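Local coordinates for 4-alpha-glucanotransferase (PDB 5B68), which belongs to the amylomaltase family and joins an N-terminal beta-sandwich region to a TIM-barrel glucanotransferase domain, at residues A205-Q210 with S689-E694; F215-P220 with L552-V557. All coordinates share one frame; numbering follows the deposited sequence.

Contact 2 lies deep in the TIM barrel, where inward-pointing side chains of strands 215-218 and 553-556 meet. Contact 1 lies further out, where the end of helix 198-209 meets the chain leading into the C-terminal helix 694-702. The two centres are about 18 Å apart. Helix 198-209 is followed, after a short turn, by strand 215-218, and the two elements touch at A205 and L216, so one helix-strand unit takes part in both contacts. Their chemistry follows their depth: contact 2 is wholly apolar and buried, whereas contact 1 grades from leucine and valine to arginine and an exposed glutamine amide.

Contact 1 (A205-Q210 with S689-E694); sequences ASVVAQ and SLRENE
R691 lays the middle of its side chain against V207 and brings one face of its guanidinium under the amide oxygen of Q210. The valine and arginine side chains lie alongside, pointing opposite ways, with V207 CG1 3.6 Å from R691 CD. That valine methyl is anti to its own backbone nitrogen (chi1 164°), which turns it off the helix surface toward the arginine methylenes; the same methyl lies 4.4 Å from L690 CD1. The arginine chain bends about its CG-CD bond (chi3 80°). Q210 reaches it with an extended chain, and the amide and guanidinium planes stand almost at right angles, 80° apart. Q210 OE1 sits over one guanidinium face, 3.3 Å from R691 CD and 3.4 Å from R691 NE, but the approach to the N-H is too poorly angled for a hydrogen bond. R691 NE instead forms a salt bridge with D211, the residue directly after Q210. On the buried side, L690 also packs on L650 and V654 of helix 650-654, while Y696 of helix 694-702 touches both V208 and R691. The contact thus joins the end of helix 198-209 to the chain just ahead of helix 694-702. Its strength probably comes from methyl and methylene packing plus the arginine-aspartate pair, with Q210 OE1 perhaps adding a modest electrostatic attraction above the cation.

Contact 2 (F215-P220 with L552-V557); sequences FLLINP and LALTTV
Strands 215-218 and 553-556 belong to the same parallel barrel sheet but are not neighbours in it, and their nearest CA atoms, those of L217 and L554, are 11.0 Å apart. Strands 177-182 and 645-649 lie between them in the sheet, so the two are joined across the barrel interior by side chains alone. L554 reaches in with CG anti to its backbone nitrogen (chi1 177°) and splits its two methyls between two partners. One branch, L554 CD1, comes to 3.9 Å from F215 CZ, at the far end of the ring; the other, L554 CD2, meets L217 CD2 at 4.3 Å. F215 carries CG between its backbone nitrogen and carbonyl carbon (chi1 64°), and in this setting the backbone N of L217 lies in the ring plane, at its edge. Side chains of the flanking strands fill in around the trio: C647 touches both F215 and L554, and M384 of strand 382-387 packs on F215 and L217. The strand alternation is clear here, because L216, between the two inward residues, packs outward on L201 and A205 of helix 198-209. The contact, which links two non-adjacent strands of the barrel wall, probably rests on methyl-to-methyl and methyl-to-ring dispersion and on the burial of apolar surface; such contacts impose little directional demand on the groups involved.

Contact 1 (A205-Q210 with S689-E694)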
loop_
_atom_site.group_PDB
_atom_site.type_symbol
_atom_site.label_atom_id
_atom_site.label_comp_id
_atom_site.label_asym_id
_atom_site.label_seq_id
_atom_site.Cartn_x
_atom_site.Cartn_y
_atom_site.Cartn_z
ATOM N N ALA A 205 16.636 11.832 -3.230
ATOM C CA ALA A 205 16.907 11.446 -1.827
ATOM C C ALA A 205 18.185 12.065 -1.356
ATOM O O ALA A 205 18.222 12.657 -0.240
ATOM C CB ALA A 205 16.996 9.931 -1.632
ATOM N N SER A 206 19.197 12.027 -2.228
ATOM C CA SER A 206 20.523 12.518 -1.802
ATOM C C SER A 206 20.436 14.036 -1.595
ATOM O O SER A 206 21.065 14.557 -0.683
ATOM C CB SER A 206 21.672 12.090 -2.728
ATOM O OG SER A 206 21.544 12.794 -3.933
ATOM N N VAL A 207 19.655 14.737 -2.401
ATOM C CA VAL A 207 19.541 16.197 -2.274
ATOM C C VAL A 207 18.829 16.596 -1.005
ATOM O O VAL A 207 19.297 17.411 -0.256
ATOM C CB VAL A 207 18.768 16.777 -3.479
ATOM C CG1 VAL A 207 18.285 18.207 -3.227
ATOM C CG2 VAL A 207 19.594 16.719 -4.731
ATOM N N VAL A 208 17.684 16.005 -0.721
ATOM C CA VAL A 208 16.895 16.490 0.455
ATOM C C VAL A 208 17.592 16.016 1.704
ATOM O O VAL A 208 17.408 16.612 2.756
ATOM C CB VAL A 208 15.426 16.078 0.411
ATOM C CG1 VAL A 208 14.725 16.658 -0.797
ATOM C CG2 VAL A 208 15.279 14.563 0.391
ATOM N N ALA A 209 18.420 14.965 1.616
ATOM C CA ALA A 209 19.160 14.500 2.768
ATOM C C ALA A 209 20.196 15.563 3.230
ATOM O O ALA A 209 20.570 15.584 4.385
ATOM C CB ALA A 209 19.896 13.226 2.415
ATOM N N GLN A 210 20.613 16.460 2.329
ATOM C CA GLN A 210 21.697 17.437 2.662
ATOM C C GLN A 210 21.106 18.465 3.600
ATOM O O GLN A 210 21.835 19.188 4.274
ATOM C CB GLN A 210 22.159 18.152 1.396
ATOM C CG GLN A 210 22.805 17.191 0.449
ATOM C CD GLN A 210 23.046 17.735 -0.937
ATOM O OE1 GLN A 210 22.593 18.827 -1.310
ATOM N NE2 GLN A 210 23.660 16.893 -1.762
ATOM N N SER A 689 17.784 22.114 -9.608
ATOM C CA SER A 689 17.526 23.453 -9.175
ATOM C C SER A 689 16.942 23.569 -7.827
ATOM O O SER A 689 16.626 24.701 -7.424
ATOM C CB SER A 689 16.472 24.065 -10.064
ATOM O OG SER A 689 16.986 24.123 -11.342
ATOM N N LEU A 690 16.622 22.453 -7.167
ATOM C CA LEU A 690 15.840 22.565 -5.937
ATOM C C LEU A 690 16.455 23.450 -4.892
ATOM O O LEU A 690 15.743 24.244 -4.220
ATOM C CB LEU A 690 15.636 21.182 -5.302
ATOM C CG LEU A 690 14.454 20.408 -5.899
ATOM C CD1 LEU A 690 14.510 18.951 -5.424
ATOM C CD2 LEU A 690 13.120 20.950 -5.430
ATOM N N ARG A 691 17.734 23.258 -4.687
ATOM C CA ARG A 691 18.461 23.954 -3.660
ATOM C C ARG A 691 18.941 25.340 -4.102
ATOM O O ARG A 691 19.603 25.975 -3.337
ATOM C CB ARG A 691 19.637 23.110 -3.151
ATOM C CG ARG A 691 19.112 21.863 -2.490
ATOM C CD ARG A 691 20.172 20.983 -1.860
ATOM N NE ARG A 691 20.563 21.490 -0.565
ATOM C CZ ARG A 691 21.636 22.244 -0.371
ATOM N NH1 ARG A 691 22.454 22.562 -1.401
ATOM N NH2 ARG A 691 21.897 22.674 0.872
ATOM N N GLU A 692 18.582 25.794 -5.317
ATOM C CA GLU A 692 18.870 27.127 -5.782
ATOM C C GLU A 692 17.757 28.055 -5.345
ATOM O O GLU A 692 17.932 29.234 -5.446
ATOM C CB GLU A 692 18.988 27.175 -7.330
ATOM C CG GLU A 692 20.211 26.450 -7.851
ATOM C CD GLU A 692 20.212 26.236 -9.366
ATOM O OE1 GLU A 692 19.163 26.417 -10.048
ATOM O OE2 GLU A 692 21.284 25.850 -9.876
ATOM N N ASN A 693 16.586 27.571 -4.924
ATOM C CA ASN A 693 15.485 28.528 -4.664
ATOM C C ASN A 693 15.445 28.781 -3.179
ATOM O O ASN A 693 15.598 27.851 -2.394
ATOM C CB ASN A 693 14.082 28.080 -5.091
ATOM C CG ASN A 693 14.077 27.064 -6.206
ATOM O OD1 ASN A 693 14.395 27.367 -7.366
ATOM N ND2 ASN A 693 13.688 25.834 -5.862
ATOM N N GLU A 694 15.249 30.037 -2.805
ATOM C CA GLU A 694 15.208 30.430 -1.412
ATOM C C GLU A 694 14.035 29.793 -0.642
ATOM O O GLU A 694 14.214 29.461 0.556
ATOM C CB GLU A 694 15.168 31.981 -1.284
ATOM C CG GLU A 694 15.347 32.525 0.149
ATOM C CD GLU A 694 15.157 34.066 0.279
ATOM O OE1 GLU A 694 14.218 34.654 -0.358
ATOM O OE2 GLU A 694 15.944 34.700 1.046
#

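Contact 2 (F215-P220 with L552-V557)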
loop_
_atom_site.group_PDB
_atom_site.type_symbol
_atom_site.label_atom_id
_atom_site.label_comp_id
_atom_site.label_asym_id
_atom_site.label_seq_id
_atom_site.Cartn_x
_atom_site.Cartn_y
_atom_site.Cartn_z
ATOM N N PHE A 215 14.120 10.422 5.532
ATOM C CA PHE A 215 13.458 9.536 4.609
ATOM C C PHE A 215 12.902 10.294 3.425
ATOM O O PHE A 215 12.698 11.475 3.502
ATOM C CB PHE A 215 12.361 8.744 5.308
ATOM C CG PHE A 215 11.251 9.577 5.836
ATOM C CD1 PHE A 215 10.178 9.876 5.048
ATOM C CD2 PHE A 215 11.262 10.031 7.127
ATOM C CE1 PHE A 215 9.150 10.635 5.522
ATOM C CE2 PHE A 215 10.232 10.791 7.609
ATOM C CZ PHE A 215 9.177 11.089 6.813
ATOM N N LEU A 216 12.679 9.575 2.337
ATOM C CA LEU A 216 11.961 10.085 1.199
ATOM C C LEU A 216 10.778 9.136 0.920
ATOM O O LEU A 216 10.951 8.022 0.446
ATOM C CB LEU A 216 12.862 10.174 -0.028
ATOM C CG LEU A 216 12.192 10.693 -1.271
ATOM C CD1 LEU A 216 11.808 12.161 -1.127
ATOM C CD2 LEU A 216 13.120 10.475 -2.435
ATOM N N LEU A 217 9.597 9.602 1.297
ATOM C CA LEU A 217 8.337 8.847 1.083
ATOM C C LEU A 217 7.908 9.117 -0.305
ATOM O O LEU A 217 7.802 10.284 -0.729
ATOM C CB LEU A 217 7.264 9.279 2.100
ATOM C CG LEU A 217 5.824 8.868 1.944
ATOM C CD1 LEU A 217 5.705 7.339 1.991
ATOM C CD2 LEU A 217 4.936 9.386 3.038
ATOM N N ILE A 218 7.572 8.055 -1.014
ATOM C CA ILE A 218 7.106 8.124 -2.361
ATOM C C ILE A 218 5.751 7.432 -2.591
ATOM O O ILE A 218 5.165 6.793 -1.713
ATOM C CB ILE A 218 8.169 7.635 -3.370
ATOM C CG1 ILE A 218 8.488 6.141 -3.126
ATOM C CG2 ILE A 218 9.424 8.495 -3.261
ATOM C CD1 ILE A 218 9.343 5.510 -4.175
ATOM N N ASN A 219 5.210 7.668 -3.769
ATOM C CA ASN A 219 4.032 6.943 -4.229
ATOM C C ASN A 219 4.322 5.475 -4.408
ATOM O O ASN A 219 5.466 5.092 -4.568
ATOM C CB ASN A 219 3.542 7.498 -5.575
ATOM C CG ASN A 219 4.649 7.508 -6.625
ATOM O OD1 ASN A 219 4.760 6.605 -7.519
ATOM N ND2 ASN A 219 5.501 8.456 -6.529
ATOM N N PRO A 220 3.230 4.647 -4.453
ATOM C CA PRO A 220 3.406 3.252 -4.788
ATOM C C PRO A 220 4.095 3.140 -6.145
ATOM O O PRO A 220 3.848 3.948 -7.073
ATOM C CB PRO A 220 1.941 2.723 -4.872
ATOM C CG PRO A 220 1.106 3.667 -4.041
ATOM C CD PRO A 220 1.819 4.980 -4.201
ATOM N N LEU A 552 3.278 8.412 18.407
ATOM C CA LEU A 552 3.556 7.257 17.536
ATOM C C LEU A 552 2.812 7.486 16.232
ATOM O O LEU A 552 1.790 6.874 15.974
ATOM C CB LEU A 552 3.206 5.929 18.193
ATOM C CG LEU A 552 3.706 4.686 17.465
ATOM C CD1 LEU A 552 5.211 4.597 17.455
ATOM C CD2 LEU A 552 3.009 3.447 18.096
ATOM N N ALA A 553 3.353 8.378 15.435
ATOM C CA ALA A 553 2.714 8.875 14.227
ATOM C C ALA A 553 3.699 9.517 13.258
ATOM O O ALA A 553 4.726 10.029 13.658
ATOM C CB ALA A 553 1.623 9.883 14.550
ATOM N N LEU A 554 3.309 9.490 11.997
ATOM C CA LEU A 554 3.804 10.373 10.979
ATOM C C LEU A 554 2.868 11.595 10.882
ATOM O O LEU A 554 1.665 11.468 10.567
ATOM C CB LEU A 554 3.804 9.688 9.614
ATOM C CG LEU A 554 4.252 10.601 8.437
ATOM C CD1 LEU A 554 5.732 10.749 8.579
ATOM C CD2 LEU A 554 3.882 9.902 7.169
ATOM N N THR A 555 3.426 12.776 11.119
ATOM C CA THR A 555 2.644 14.024 11.016
ATOM C C THR A 555 3.063 14.867 9.801
ATOM O O THR A 555 4.271 15.110 9.560
ATOM C CB THR A 555 2.763 14.820 12.333
ATOM O OG1 THR A 555 2.189 14.035 13.371
ATOM C CG2 THR A 555 1.955 16.110 12.239
ATOM N N THR A 556 2.097 15.271 8.989
ATOM C CA THR A 556 2.360 16.098 7.828
ATOM C C THR A 556 1.422 17.293 7.870
ATOM O O THR A 556 0.394 17.256 8.619
ATOM C CB THR A 556 2.040 15.387 6.475
ATOM O OG1 THR A 556 0.718 14.789 6.531
ATOM C CG2 THR A 556 3.024 14.407 6.244
ATOM N N VAL A 557 1.730 18.277 7.045
ATOM C CA VAL A 557 0.813 19.410 6.849
ATOM C C VAL A 557 -0.248 18.952 5.876
ATOM O O VAL A 557 -1.421 19.242 6.033
ATOM C CB VAL A 557 1.511 20.634 6.267
ATOM C CG1 VAL A 557 0.499 21.727 5.932
ATOM C CG2 VAL A 557 2.631 21.104 7.184
#